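Member of DUF4221 family (Bacteroides vulgatus, PDB 3S9J) is of unknown function but folds as a six-bladed beta-propeller and belongs to the DUF4221 family. Local coordinates at residues Q23-E35 / L128-I140. Sequence-based numbering, arbitrary orientation. Where two conformers were deposited one is given.
With NA (sodium ion), chain C; FMT (formic acid), chain K.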
loop_
_atom_site.group_PDB
_atom_site.type_symbol
_atom_site.label_atom_id
_atom_site.label_comp_id
_atom_site.label_asym_id
_atom_site.label_seq_id
_atom_site.Cartn_x
_atom_site.Cartn_y
_atom_site.Cartn_z
ATOM N N GLN A 23 5.784 23.565 -4.965
ATOM C CA GLN A 23 5.188 23.262 -3.671
ATOM C C GLN A 23 4.628 21.848 -3.529
ATOM O O GLN A 23 4.280 21.440 -2.412
ATOM C CB GLN A 23 4.053 24.255 -3.343
ATOM C CG GLN A 23 4.537 25.658 -3.007
ATOM C CD GLN A 23 3.460 26.387 -2.183
ATOM O OE1 GLN A 23 2.435 26.803 -2.735
ATOM N NE2 GLN A 23 3.650 26.461 -0.851
ATOM N N THR A 24 4.504 21.118 -4.632
ATOM C CA THR A 24 3.970 19.755 -4.583
ATOM C C THR A 24 4.852 18.843 -5.397
ATOM O O THR A 24 4.959 19.021 -6.600
ATOM C CB THR A 24 2.513 19.678 -5.120
ATOM O OG1 THR A 24 1.762 20.769 -4.554
ATOM C CG2 THR A 24 1.885 18.297 -4.731
ATOM N N TYR A 25 5.464 17.837 -4.768
ATOM C CA TYR A 25 6.273 16.878 -5.517
ATOM C C TYR A 25 5.371 15.821 -6.105
ATOM O O TYR A 25 4.321 15.472 -5.516
ATOM C CB TYR A 25 7.315 16.238 -4.609
ATOM C CG TYR A 25 8.366 15.451 -5.343
ATOM C CD1 TYR A 25 9.185 16.064 -6.281
ATOM C CD2 TYR A 25 8.523 14.090 -5.117
ATOM C CE1 TYR A 25 10.150 15.320 -6.975
ATOM C CE2 TYR A 25 9.503 13.359 -5.773
ATOM C CZ TYR A 25 10.310 14.004 -6.688
ATOM O OH TYR A 25 11.263 13.315 -7.378
ATOM N N TYR A 26 5.752 15.286 -7.270
ATOM C CA TYR A 26 4.819 14.405 -8.017
ATOM C C TYR A 26 4.645 13.030 -7.390
ATOM O O TYR A 26 3.708 12.315 -7.712
ATOM C CB TYR A 26 5.211 14.238 -9.494
ATOM C CG TYR A 26 6.457 13.386 -9.702
ATOM C CD1 TYR A 26 6.386 12.007 -9.854
ATOM C CD2 TYR A 26 7.698 13.970 -9.681
ATOM C CE1 TYR A 26 7.531 11.221 -9.991
ATOM C CE2 TYR A 26 8.856 13.191 -9.847
ATOM C CZ TYR A 26 8.744 11.828 -10.006
ATOM O OH TYR A 26 9.887 11.091 -10.139
ATOM N N LEU A 27 5.567 12.646 -6.521
ATOM C CA LEU A 27 5.540 11.341 -5.851
ATOM C C LEU A 27 5.035 11.469 -4.430
ATOM O O LEU A 27 5.533 12.301 -3.668
ATOM C CB LEU A 27 6.942 10.743 -5.775
ATOM C CG LEU A 27 7.058 9.422 -5.005
ATOM C CD1 LEU A 27 6.283 8.353 -5.741
ATOM C CD2 LEU A 27 8.520 9.028 -4.858
ATOM N N SER A 28 4.065 10.617 -4.084
ATOM C CA SER A 28 3.653 10.392 -2.723
ATOM C C SER A 28 3.651 8.911 -2.424
ATOM O O SER A 28 3.231 8.124 -3.271
ATOM C CB SER A 28 2.224 10.892 -2.499
ATOM O OG SER A 28 1.832 10.582 -1.133
ATOM N N LYS A 29 4.096 8.548 -1.219
ATOM C CA LYS A 29 4.034 7.160 -0.747
ATOM C C LYS A 29 2.808 6.883 0.110
ATOM O O LYS A 29 2.649 5.766 0.592
ATOM C CB LYS A 29 5.297 6.783 0.036
ATOM C CG LYS A 29 6.554 6.792 -0.851
ATOM C CD LYS A 29 7.761 6.244 -0.098
ATOM C CE LYS A 29 8.999 6.133 -0.956
ATOM N NZ LYS A 29 10.197 5.737 -0.077
ATOM N N SER A 30 1.938 7.874 0.270
ATOM C CA SER A 30 0.733 7.712 1.079
ATOM C C SER A 30 -0.395 8.554 0.454
ATOM O O SER A 30 -0.699 9.687 0.894
ATOM C CB SER A 30 1.018 8.111 2.507
ATOM O OG SER A 30 -0.093 7.792 3.366
HETATM N N MSE A 31 -0.979 7.990 -0.599
HETATM C CA MSE A 31 -2.042 8.663 -1.345
HETATM C C MSE A 31 -3.242 7.736 -1.408
HETATM O O MSE A 31 -3.122 6.580 -1.769
HETATM C CB MSE A 31 -1.635 9.074 -2.781
HETATM C CG MSE A 31 -0.814 8.155 -3.521
HETATM SE SE MSE A 31 -1.106 8.682 -5.446
HETATM C CE MSE A 31 -2.350 7.171 -5.764
ATOM N N PHE A 32 -4.387 8.260 -0.995
ATOM C CA PHE A 32 -5.611 7.477 -0.907
ATOM C C PHE A 32 -6.797 8.258 -1.423
ATOM O O PHE A 32 -6.972 9.425 -1.097
ATOM C CB PHE A 32 -5.908 7.143 0.543
ATOM C CG PHE A 32 -4.838 6.301 1.225
ATOM C CD1 PHE A 32 -4.635 4.996 0.843
ATOM C CD2 PHE A 32 -4.036 6.846 2.228
ATOM C CE1 PHE A 32 -3.654 4.222 1.469
ATOM C CE2 PHE A 32 -3.091 6.087 2.885
ATOM C CZ PHE A 32 -2.882 4.751 2.490
ATOM N N GLN A 33 -7.652 7.591 -2.176
ATOM C CA GLN A 33 -8.910 8.180 -2.615
ATOM C C GLN A 33 -9.903 8.145 -1.444
ATOM O O GLN A 33 -9.948 7.181 -0.662
ATOM C CB GLN A 33 -9.440 7.424 -3.843
ATOM C CG GLN A 33 -10.683 7.995 -4.494
ATOM C CD GLN A 33 -11.995 7.410 -3.960
ATOM O OE1 GLN A 33 -12.010 6.748 -2.925
ATOM N NE2 GLN A 33 -13.102 7.658 -4.682
ATOM N N PHE A 34 -10.723 9.194 -1.366
ATOM C CA PHE A 34 -11.791 9.283 -0.381
ATOM C C PHE A 34 -12.932 10.157 -0.903
ATOM O O PHE A 34 -12.756 10.912 -1.850
ATOM C CB PHE A 34 -11.269 9.799 0.959
ATOM C CG PHE A 34 -10.890 11.250 0.966
ATOM C CD1 PHE A 34 -9.659 11.655 0.512
ATOM C CD2 PHE A 34 -11.753 12.210 1.471
ATOM C CE1 PHE A 34 -9.296 12.982 0.505
ATOM C CE2 PHE A 34 -11.408 13.542 1.487
ATOM C CZ PHE A 34 -10.152 13.945 1.015
ATOM N N GLU A 35 -14.095 9.983 -0.284
ATOM C CA GLU A 35 -15.264 10.802 -0.546
ATOM C C GLU A 35 -15.528 11.739 0.601
ATOM O O GLU A 35 -15.370 11.360 1.751
ATOM C CB GLU A 35 -16.476 9.908 -0.756
ATOM C CG GLU A 35 -16.354 8.950 -1.957
ATOM C CD GLU A 35 -17.372 9.155 -3.031
ATOM O OE1 GLU A 35 -18.219 10.064 -2.901
ATOM O OE2 GLU A 35 -17.355 8.398 -4.023
ATOM N N LEU A 128 5.766 1.434 12.611
ATOM C CA LEU A 128 4.419 2.010 12.439
ATOM C C LEU A 128 4.309 2.573 11.045
ATOM O O LEU A 128 5.033 3.519 10.705
ATOM C CB LEU A 128 4.207 3.178 13.390
ATOM C CG LEU A 128 4.328 2.865 14.850
ATOM C CD1 LEU A 128 4.096 4.158 15.636
ATOM C CD2 LEU A 128 3.325 1.771 15.186
ATOM N N SER A 129 3.428 2.008 10.238
ATOM C CA SER A 129 3.254 2.526 8.903
ATOM C C SER A 129 1.898 2.196 8.331
ATOM O O SER A 129 1.263 1.200 8.709
ATOM C CB SER A 129 4.345 1.958 7.958
ATOM O OG SER A 129 4.223 2.523 6.650
ATOM N N PHE A 130 1.473 3.080 7.449
ATOM C CA PHE A 130 0.407 2.829 6.491
ATOM C C PHE A 130 0.710 3.733 5.292
ATOM O O PHE A 130 1.468 4.717 5.406
ATOM C CB PHE A 130 -1.020 3.009 7.062
ATOM C CG PHE A 130 -1.192 4.152 8.030
ATOM C CD1 PHE A 130 -1.348 5.450 7.590
ATOM C CD2 PHE A 130 -1.309 3.906 9.401
ATOM C CE1 PHE A 130 -1.518 6.487 8.514
ATOM C CE2 PHE A 130 -1.488 4.943 10.308
ATOM C CZ PHE A 130 -1.610 6.227 9.855
ATOM N N GLY A 131 0.175 3.374 4.142
ATOM C CA GLY A 131 0.528 4.066 2.904
ATOM C C GLY A 131 0.065 3.311 1.687
ATOM O O GLY A 131 -0.675 2.332 1.796
ATOM N N SER A 132 0.565 3.755 0.527
ATOM C CA SER A 132 0.078 3.272 -0.748
ATOM C C SER A 132 1.203 2.725 -1.617
ATOM O O SER A 132 0.924 2.114 -2.629
ATOM C CB SER A 132 -0.646 4.417 -1.500
ATOM O OG SER A 132 0.168 5.596 -1.470
ATOM N N TYR A 133 2.458 2.937 -1.236
ATOM C CA TYR A 133 3.585 2.605 -2.147
ATOM C C TYR A 133 3.521 1.098 -2.422
ATOM O O TYR A 133 3.676 0.664 -3.560
ATOM C CB TYR A 133 4.896 3.006 -1.491
ATOM C CG TYR A 133 6.060 3.202 -2.423
ATOM C CD1 TYR A 133 6.021 4.196 -3.413
ATOM C CD2 TYR A 133 7.236 2.485 -2.248
ATOM C CE1 TYR A 133 7.126 4.445 -4.246
ATOM C CE2 TYR A 133 8.348 2.724 -3.091
ATOM C CZ TYR A 133 8.275 3.706 -4.072
ATOM O OH TYR A 133 9.364 3.946 -4.907
ATOM N N TYR A 134 3.221 0.322 -1.370
ATOM C CA TYR A 134 2.408 -0.893 -1.515
ATOM C C TYR A 134 1.117 -0.617 -0.750
ATOM O O TYR A 134 1.124 0.044 0.282
ATOM C CB TYR A 134 3.115 -2.151 -1.005
ATOM C CG TYR A 134 3.509 -2.097 0.467
ATOM C CD1 TYR A 134 4.695 -1.511 0.866
ATOM C CD2 TYR A 134 2.712 -2.678 1.431
ATOM C CE1 TYR A 134 5.066 -1.455 2.233
ATOM C CE2 TYR A 134 3.078 -2.645 2.770
ATOM C CZ TYR A 134 4.226 -2.042 3.169
ATOM O OH TYR A 134 4.510 -2.033 4.521
ATOM N N ASN A 135 0.014 -1.136 -1.238
ATOM C CA ASN A 135 -1.255 -0.814 -0.626
ATOM C C ASN A 135 -1.279 -1.375 0.822
ATOM O O ASN A 135 -1.235 -2.598 1.038
ATOM C CB ASN A 135 -2.419 -1.342 -1.434
ATOM C CG ASN A 135 -3.745 -0.715 -1.010
ATOM O OD1 ASN A 135 -3.768 0.443 -0.600
ATOM N ND2 ASN A 135 -4.830 -1.488 -1.075
ATOM N N ALA A 136 -1.339 -0.461 1.782
ATOM C CA ALA A 136 -1.369 -0.791 3.205
ATOM C C ALA A 136 -2.165 0.320 3.925
ATOM O O ALA A 136 -1.601 1.169 4.593
ATOM C CB ALA A 136 0.026 -0.867 3.736
ATOM N N PRO A 137 -3.474 0.326 3.741
ATOM C CA PRO A 137 -4.257 1.519 4.052
ATOM C C PRO A 137 -4.590 1.708 5.526
ATOM O O PRO A 137 -5.150 2.750 5.878
ATOM C CB PRO A 137 -5.569 1.282 3.289
ATOM C CG PRO A 137 -5.674 -0.221 3.245
ATOM C CD PRO A 137 -4.279 -0.671 3.010
ATOM N N ALA A 138 -4.286 0.697 6.336
ATOM C CA ALA A 138 -4.836 0.535 7.686
ATOM C C ALA A 138 -6.342 0.446 7.564
ATOM O O ALA A 138 -6.917 0.574 6.475
ATOM C CB ALA A 138 -4.408 1.650 8.619
ATOM N N PHE A 139 -7.018 0.213 8.688
ATOM C CA PHE A 139 -8.453 0.237 8.714
ATOM C C PHE A 139 -8.916 0.513 10.156
ATOM O O PHE A 139 -8.130 0.382 11.127
ATOM C CB PHE A 139 -9.091 -1.028 8.132
ATOM C CG PHE A 139 -8.718 -2.322 8.848
ATOM C CD1 PHE A 139 -7.569 -3.018 8.495
ATOM C CD2 PHE A 139 -9.519 -2.839 9.854
ATOM C CE1 PHE A 139 -7.222 -4.199 9.153
ATOM C CE2 PHE A 139 -9.180 -4.042 10.513
ATOM C CZ PHE A 139 -8.039 -4.719 10.137
ATOM N N ILE A 140 -10.144 0.969 10.269
ATOM C CA ILE A 140 -10.710 1.348 11.577
ATOM C C ILE A 140 -11.929 0.490 11.821
ATOM O O ILE A 140 -12.842 0.422 10.995
ATOM C CB ILE A 140 -11.017 2.863 11.674
ATOM C CG1 ILE A 140 -9.708 3.667 11.548
ATOM C CG2 ILE A 140 -11.749 3.233 13.018
ATOM C CD1 ILE A 140 -9.858 5.169 11.570
HETATM NA NA NA C . 6.481 19.795 -8.120
HETATM C C FMT K . 9.472 8.046 -11.713
HETATM O O1 FMT K . 9.863 6.962 -12.234
HETATM O O2 FMT K . 9.881 8.483 -10.626
HETATM O O HOH W 1 7.351 17.664 -8.824
HETATM O O HOH W 2 2.124 5.612 -3.228
HETATM O O HOH W 3 3.786 6.019 3.806
HETATM O O HOH W 4 8.177 19.936 -6.059
#
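K29 O receives S132 N at 2.9 Å in a nearly straight bond (179°), and this tie joins two blades of the six-bladed beta-propeller near its centre. The backbones meet where each chain leads into the first strand of its blade, 31-36 or 139-141, and approach most closely at S30 and G131. There the turn of 128-140 is pinned by paired G131–A136 backbone bonds; glycine suits the spot because a CB would collide with K29 O. S132 answers the backbone with its side chain: its OG, held between its own backbone N and carbonyl carbon (chi1 48°), accepts M31 N at 2.8 Å. A water accepts from the same hydroxyl and donates to S28 O, so a small polar side chain serves one backbone N directly and one backbone O through water in a buried place. S28 OG, itself hydrogen-bonded to the backbone O of E45, accepts S30 N in an ST turn that shapes the loop before the strand. Farther out, the extended K29 chain lies over one face of the Y133 ring, CE 4.0 Å from its centroid in a CH-pi contact and NZ 4.9 Å away in a cation-pi one. The OH of this ring is hydrogen-bonded to E297. With an alanine here, the K29 chain would probably lose the ring face it lies on and be freer to swing, and E297 would lose this hydroxyl. On the strand, F32 CE1 packs against P137 CB at 4.0 Å, while G131 O lies at the ring edge, 3.3 Å from F32 CZ.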